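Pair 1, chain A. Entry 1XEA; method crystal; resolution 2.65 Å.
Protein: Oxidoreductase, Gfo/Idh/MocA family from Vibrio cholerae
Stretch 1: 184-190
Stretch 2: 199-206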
# COMPACT_ATOMS: atom_id res chain seq x y z
N ASP A 184 -9.24 13.92 34.56
CA ASP A 184 -8.47 15.14 34.71
C ASP A 184 -7.76 15.52 33.42
O ASP A 184 -7.05 14.72 32.82
CB ASP A 184 -7.43 14.98 35.81
CG ASP A 184 -7.89 15.55 37.13
OD1 ASP A 184 -9.04 15.24 37.53
OD2 ASP A 184 -7.11 16.31 37.75
N ASP A 185 -7.96 16.77 33.01
CA ASP A 185 -7.33 17.29 31.80
C ASP A 185 -7.48 16.31 30.65
O ASP A 185 -6.59 16.18 29.80
CB ASP A 185 -5.84 17.56 32.04
CG ASP A 185 -5.60 18.39 33.30
OD1 ASP A 185 -6.22 19.47 33.44
OD2 ASP A 185 -4.78 17.96 34.14
N LEU A 186 -8.62 15.62 30.62
CA LEU A 186 -8.88 14.63 29.59
C LEU A 186 -10.08 15.05 28.76
O LEU A 186 -11.04 15.58 29.30
CB LEU A 186 -9.13 13.27 30.24
CG LEU A 186 -9.37 12.05 29.35
CD1 LEU A 186 -8.92 10.80 30.08
CD2 LEU A 186 -10.83 11.97 28.95
N HIS A 187 -10.00 14.81 27.46
CA HIS A 187 -11.08 15.17 26.55
C HIS A 187 -11.82 13.93 26.07
O HIS A 187 -11.30 13.15 25.28
CB HIS A 187 -10.53 15.94 25.36
CG HIS A 187 -11.58 16.63 24.55
ND1 HIS A 187 -11.80 16.35 23.22
CD2 HIS A 187 -12.45 17.62 24.88
CE1 HIS A 187 -12.76 17.13 22.76
NE2 HIS A 187 -13.17 17.91 23.75
N LEU A 188 -13.04 13.77 26.55
CA LEU A 188 -13.86 12.63 26.20
C LEU A 188 -14.86 13.02 25.12
O LEU A 188 -15.50 14.07 25.21
CB LEU A 188 -14.57 12.16 27.46
CG LEU A 188 -15.11 10.74 27.50
CD1 LEU A 188 -15.68 10.50 28.90
CD2 LEU A 188 -16.19 10.54 26.46
N THR A 189 -15.00 12.18 24.11
CA THR A 189 -15.93 12.45 23.02
C THR A 189 -16.60 11.15 22.63
O THR A 189 -15.97 10.10 22.68
CB THR A 189 -15.19 13.00 21.79
OG1 THR A 189 -14.66 14.29 22.09
CG2 THR A 189 -16.12 13.10 20.60
N TYR A 190 -17.86 11.20 22.25
CA TYR A 190 -18.53 9.96 21.85
C TYR A 190 -19.76 10.25 21.02
O TYR A 190 -20.12 11.41 20.81
CB TYR A 190 -18.88 9.12 23.08
CG TYR A 190 -19.82 9.80 24.04
CD1 TYR A 190 -21.19 9.82 23.79
CD2 TYR A 190 -19.35 10.46 25.18
CE1 TYR A 190 -22.07 10.48 24.64
CE2 TYR A 190 -20.21 11.13 26.04
CZ TYR A 190 -21.57 11.14 25.76
OH TYR A 190 -22.45 11.81 26.58
N ARG A 199 -19.28 5.25 18.74
CA ARG A 199 -17.85 5.53 18.81
C ARG A 199 -17.48 6.31 20.06
O ARG A 199 -18.25 7.16 20.52
CB ARG A 199 -17.37 6.31 17.59
CG ARG A 199 -17.74 7.75 17.67
CD ARG A 199 -16.85 8.64 16.85
NE ARG A 199 -17.26 10.02 17.09
CZ ARG A 199 -17.01 10.69 18.22
NH1 ARG A 199 -16.34 10.11 19.21
NH2 ARG A 199 -17.46 11.92 18.38
N LEU A 200 -16.30 6.02 20.60
CA LEU A 200 -15.78 6.66 21.82
C LEU A 200 -14.36 7.14 21.56
O LEU A 200 -13.55 6.41 20.99
CB LEU A 200 -15.79 5.64 22.96
CG LEU A 200 -15.41 6.11 24.36
CD1 LEU A 200 -16.41 7.15 24.83
CD2 LEU A 200 -15.38 4.93 25.30
N ASP A 201 -14.05 8.36 21.99
CA ASP A 201 -12.72 8.91 21.79
C ASP A 201 -12.19 9.61 23.02
O ASP A 201 -12.63 10.71 23.37
CB ASP A 201 -12.72 9.89 20.61
CG ASP A 201 -12.93 9.20 19.28
OD1 ASP A 201 -12.16 8.27 18.96
OD2 ASP A 201 -13.85 9.60 18.53
N VAL A 202 -11.22 8.98 23.68
CA VAL A 202 -10.62 9.53 24.87
C VAL A 202 -9.19 9.96 24.57
O VAL A 202 -8.38 9.17 24.10
CB VAL A 202 -10.59 8.51 26.01
CG1 VAL A 202 -9.83 9.08 27.20
CG2 VAL A 202 -12.01 8.16 26.41
N GLN A 203 -8.91 11.22 24.87
CA GLN A 203 -7.60 11.79 24.62
C GLN A 203 -7.18 12.77 25.71
O GLN A 203 -7.97 13.60 26.15
CB GLN A 203 -7.64 12.48 23.25
CG GLN A 203 -6.77 13.71 23.13
CD GLN A 203 -6.76 14.30 21.73
OE1 GLN A 203 -6.31 15.43 21.54
NE2 GLN A 203 -7.23 13.54 20.75
N TRP A 204 -5.93 12.66 26.16
CA TRP A 204 -5.41 13.56 27.19
C TRP A 204 -3.91 13.75 27.00
O TRP A 204 -3.26 12.99 26.27
CB TRP A 204 -5.68 13.01 28.58
CG TRP A 204 -4.87 11.81 28.91
CD1 TRP A 204 -3.72 11.77 29.65
CD2 TRP A 204 -5.20 10.45 28.60
NE1 TRP A 204 -3.31 10.46 29.83
CE2 TRP A 204 -4.20 9.64 29.19
CE3 TRP A 204 -6.23 9.85 27.87
CZ2 TRP A 204 -4.23 8.24 29.09
CZ3 TRP A 204 -6.26 8.47 27.77
CH2 TRP A 204 -5.26 7.68 28.37
N GLN A 205 -3.34 14.74 27.67
CA GLN A 205 -1.92 15.00 27.55
C GLN A 205 -1.17 14.92 28.89
O GLN A 205 -1.56 15.57 29.86
CB GLN A 205 -1.72 16.37 26.88
CG GLN A 205 -0.27 16.77 26.71
CD GLN A 205 0.01 17.45 25.37
OE1 GLN A 205 -0.83 18.18 24.83
NE2 GLN A 205 1.21 17.23 24.84
N THR A 206 -0.12 14.11 28.93
CA THR A 206 0.71 13.93 30.13
C THR A 206 2.11 14.42 29.83
O THR A 206 2.90 13.70 29.20
CB THR A 206 0.83 12.45 30.55
OG1 THR A 206 -0.42 11.99 31.08
CG2 THR A 206 1.92 12.28 31.61
O HOH W 1 -5.45 17.10 27.55

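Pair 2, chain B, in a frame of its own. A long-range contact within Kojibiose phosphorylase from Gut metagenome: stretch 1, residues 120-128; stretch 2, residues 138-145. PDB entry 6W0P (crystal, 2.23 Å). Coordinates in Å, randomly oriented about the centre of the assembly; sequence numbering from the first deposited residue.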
# COMPACT_ATOMS: atom_id res chain seq x y z
N ARG B 120 -2.38 42.73 16.66
CA ARG B 120 -2.77 43.16 18.04
C ARG B 120 -4.28 43.02 18.26
O ARG B 120 -4.69 43.14 19.43
CB ARG B 120 -2.32 44.59 18.30
CG ARG B 120 -0.86 44.83 17.97
CD ARG B 120 -0.56 46.29 17.74
NE ARG B 120 -1.22 46.73 16.52
CZ ARG B 120 -1.02 47.93 15.97
NH1 ARG B 120 -0.19 48.79 16.55
NH2 ARG B 120 -1.64 48.27 14.85
N SER B 121 -5.07 42.79 17.21
CA SER B 121 -6.56 42.79 17.28
C SER B 121 -7.16 41.59 16.52
O SER B 121 -8.26 41.15 16.88
CB SER B 121 -7.13 44.09 16.76
OG SER B 121 -6.91 44.24 15.36
N GLY B 122 -6.45 41.06 15.54
CA GLY B 122 -7.02 40.05 14.64
C GLY B 122 -7.95 40.73 13.66
O GLY B 122 -8.76 40.04 13.09
N LEU B 123 -7.81 42.05 13.49
CA LEU B 123 -8.56 42.81 12.47
C LEU B 123 -7.97 42.45 11.11
O LEU B 123 -6.73 42.59 10.91
CB LEU B 123 -8.48 44.32 12.72
CG LEU B 123 -9.14 45.14 11.60
CD1 LEU B 123 -10.60 44.75 11.49
CD2 LEU B 123 -9.02 46.64 11.83
N TYR B 124 -8.81 41.92 10.23
CA TYR B 124 -8.45 41.60 8.84
C TYR B 124 -9.22 42.59 7.97
O TYR B 124 -10.46 42.65 8.04
CB TYR B 124 -8.72 40.12 8.53
CG TYR B 124 -8.51 39.80 7.08
CD1 TYR B 124 -7.28 40.02 6.49
CD2 TYR B 124 -9.55 39.37 6.28
CE1 TYR B 124 -7.07 39.78 5.15
CE2 TYR B 124 -9.36 39.15 4.92
CZ TYR B 124 -8.11 39.35 4.35
OH TYR B 124 -7.90 39.16 3.02
N GLN B 125 -8.47 43.39 7.20
CA GLN B 125 -9.00 44.55 6.44
C GLN B 125 -8.47 44.45 5.02
O GLN B 125 -7.25 44.24 4.83
CB GLN B 125 -8.58 45.86 7.11
CG GLN B 125 -9.59 46.97 6.96
CD GLN B 125 -9.12 48.25 7.60
OE1 GLN B 125 -8.13 48.84 7.18
NE2 GLN B 125 -9.84 48.70 8.63
N ARG B 126 -9.37 44.62 4.06
CA ARG B 126 -9.03 44.67 2.63
C ARG B 126 -9.66 45.94 2.08
O ARG B 126 -10.87 46.14 2.30
CB ARG B 126 -9.50 43.38 1.94
CG ARG B 126 -8.72 43.01 0.69
CD ARG B 126 -9.05 41.61 0.21
NE ARG B 126 -10.47 41.33 0.35
CZ ARG B 126 -11.36 41.28 -0.64
NH1 ARG B 126 -11.00 41.48 -1.90
NH2 ARG B 126 -12.64 41.03 -0.37
N THR B 127 -8.84 46.79 1.45
CA THR B 127 -9.25 48.07 0.83
C THR B 127 -8.89 48.02 -0.67
O THR B 127 -7.84 47.46 -1.01
CB THR B 127 -8.62 49.24 1.60
OG1 THR B 127 -9.00 49.17 2.98
CG2 THR B 127 -9.00 50.59 1.03
N PHE B 128 -9.74 48.54 -1.55
CA PHE B 128 -9.42 48.70 -2.99
C PHE B 128 -10.40 49.69 -3.60
O PHE B 128 -11.50 49.92 -3.03
CB PHE B 128 -9.40 47.34 -3.68
CG PHE B 128 -10.65 46.53 -3.43
CD1 PHE B 128 -11.75 46.68 -4.25
CD2 PHE B 128 -10.74 45.67 -2.36
CE1 PHE B 128 -12.91 45.97 -4.01
CE2 PHE B 128 -11.90 44.96 -2.11
CZ PHE B 128 -12.99 45.12 -2.93
N LYS B 138 -14.41 53.32 -3.56
CA LYS B 138 -13.48 52.81 -2.52
C LYS B 138 -14.25 51.85 -1.60
O LYS B 138 -15.25 52.27 -0.97
CB LYS B 138 -12.83 53.98 -1.78
CG LYS B 138 -11.51 53.62 -1.12
CD LYS B 138 -11.17 54.54 0.03
CE LYS B 138 -10.05 54.01 0.91
NZ LYS B 138 -9.96 54.84 2.13
N ILE B 139 -13.86 50.57 -1.61
CA ILE B 139 -14.48 49.48 -0.80
C ILE B 139 -13.52 49.18 0.34
O ILE B 139 -12.35 48.89 0.05
CB ILE B 139 -14.67 48.19 -1.62
CG1 ILE B 139 -15.36 48.42 -2.97
CG2 ILE B 139 -15.38 47.13 -0.78
CD1 ILE B 139 -16.68 49.08 -2.86
N ILE B 140 -14.01 49.18 1.58
CA ILE B 140 -13.23 48.64 2.74
C ILE B 140 -14.05 47.48 3.31
O ILE B 140 -15.18 47.73 3.70
CB ILE B 140 -12.94 49.71 3.79
CG1 ILE B 140 -12.42 51.02 3.19
CG2 ILE B 140 -12.00 49.16 4.85
CD1 ILE B 140 -12.43 52.20 4.18
N ILE B 141 -13.47 46.28 3.35
CA ILE B 141 -14.11 45.07 3.95
C ILE B 141 -13.27 44.64 5.15
O ILE B 141 -12.10 44.28 4.97
CB ILE B 141 -14.30 43.96 2.91
CG1 ILE B 141 -15.13 44.47 1.74
CG2 ILE B 141 -14.91 42.72 3.54
CD1 ILE B 141 -15.28 43.50 0.61
N SER B 142 -13.87 44.71 6.33
CA SER B 142 -13.21 44.46 7.63
C SER B 142 -13.85 43.21 8.25
O SER B 142 -15.08 43.06 8.11
CB SER B 142 -13.31 45.69 8.50
OG SER B 142 -12.78 46.82 7.81
N ARG B 143 -13.05 42.33 8.85
CA ARG B 143 -13.62 41.20 9.62
C ARG B 143 -12.76 40.78 10.83
O ARG B 143 -11.53 41.04 10.89
CB ARG B 143 -13.98 40.03 8.71
CG ARG B 143 -12.91 39.54 7.75
CD ARG B 143 -13.54 38.73 6.63
NE ARG B 143 -12.70 37.58 6.29
CZ ARG B 143 -12.76 36.88 5.15
NH1 ARG B 143 -13.63 37.21 4.21
NH2 ARG B 143 -11.93 35.87 4.96
N LEU B 144 -13.47 40.15 11.75
CA LEU B 144 -13.05 39.69 13.09
C LEU B 144 -13.70 38.33 13.36
O LEU B 144 -14.88 38.15 13.02
CB LEU B 144 -13.57 40.66 14.15
CG LEU B 144 -12.99 42.07 14.21
CD1 LEU B 144 -13.84 42.91 15.15
CD2 LEU B 144 -11.55 42.07 14.70
N LEU B 145 -12.97 37.43 14.00
CA LEU B 145 -13.56 36.33 14.79
C LEU B 145 -13.41 36.72 16.27
O LEU B 145 -12.31 37.15 16.66
CB LEU B 145 -12.85 35.01 14.44
CG LEU B 145 -12.85 34.64 12.96
CD1 LEU B 145 -12.22 33.27 12.75
CD2 LEU B 145 -14.25 34.64 12.37
O HOH W 2 -10.25 38.39 14.56
O HOH W 3 -11.49 41.79 5.29

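Two antiparallel strands fix the course of the backbone but leave the chemistry of their faces open, and pairs 1 and 2 illustrate the point. After superposition, 14 central residues agree to 0.6 Å in N, CA and C; the strands run at 171° in pair 1 and 170° in pair 2, with axes approaching to 4.6 and 4.7 Å.

The register is carried by the backbone. In pair 1, His A187 N donates to Gln A203 O (2.7 Å) and Gln A203 N to His A187 O (3.1 Å); at the matching positions of pair 2, Tyr B124 N donates to Arg B143 O (2.9 Å) and Arg B143 N to Tyr B124 O (2.7 Å). Two residues along, Thr A189 and Asp A201 form a second reciprocal pair, matched by Arg B126 and Ile B141. The residues just before the paired region are alike as well. Asp A185 and Gly B122 coincide, both with positive phi, and in each a water donates to the carbonyl oxygen, at 2.7 Å from Asp A185 O and from Gly B122 O, and accepts from the opposite strand, weakly from Gln A205 N (3.2 Å) and at 2.9 Å from Leu B145 N.

On one face, pair 1 packs hydrocarbon. Leu A188 CD2 lies 3.8 Å from Leu A200 CD1, and Leu A188 CG 4.2 Å from Val A202 CG2; Tyr A190 CB reaches the same Leu A200 CD1 at 3.6 Å. Pair 2 fills these positions with a more polar set. Gln B125 matches Leu A188 and uses its aliphatic portion, CG lying 3.9 Å from Ile B140 CG2 and 3.3 Å from Ser B142 OG. Thr B127, matched to Tyr A190, brings OG1 to 3.5 Å from Ile B140 CG2. Nearby, Leu A186 and Leu B123 match, both leucines: Leu A186 CD1 approaches Trp A204 CE3 at 3.6 Å, whereas Leu B123 CD1 stands 4.3 Å from Leu B144 CD2.

The other face is mixed in both pairs. Asp A201 OD2 forms a salt bridge along its own strand with NH1 of Arg A199 (2.6 Å), whose CB points sideways while its end comes nearer the other strand, the guanidinium placing a face against Tyr A190 C. Pair 2 has Ile B139 and Ile B141 at these positions; Arg B126, at the position of Thr A189, extends NH2 to 3.7 Å from Ile B141 CD1. At the remaining matched pair, the Arg B143 guanidinium lays a face over Tyr B124 CE2, where pair 1 sets Gln A203 opposite His A187.

One backbone frame thus accommodates quite different side-chain solutions.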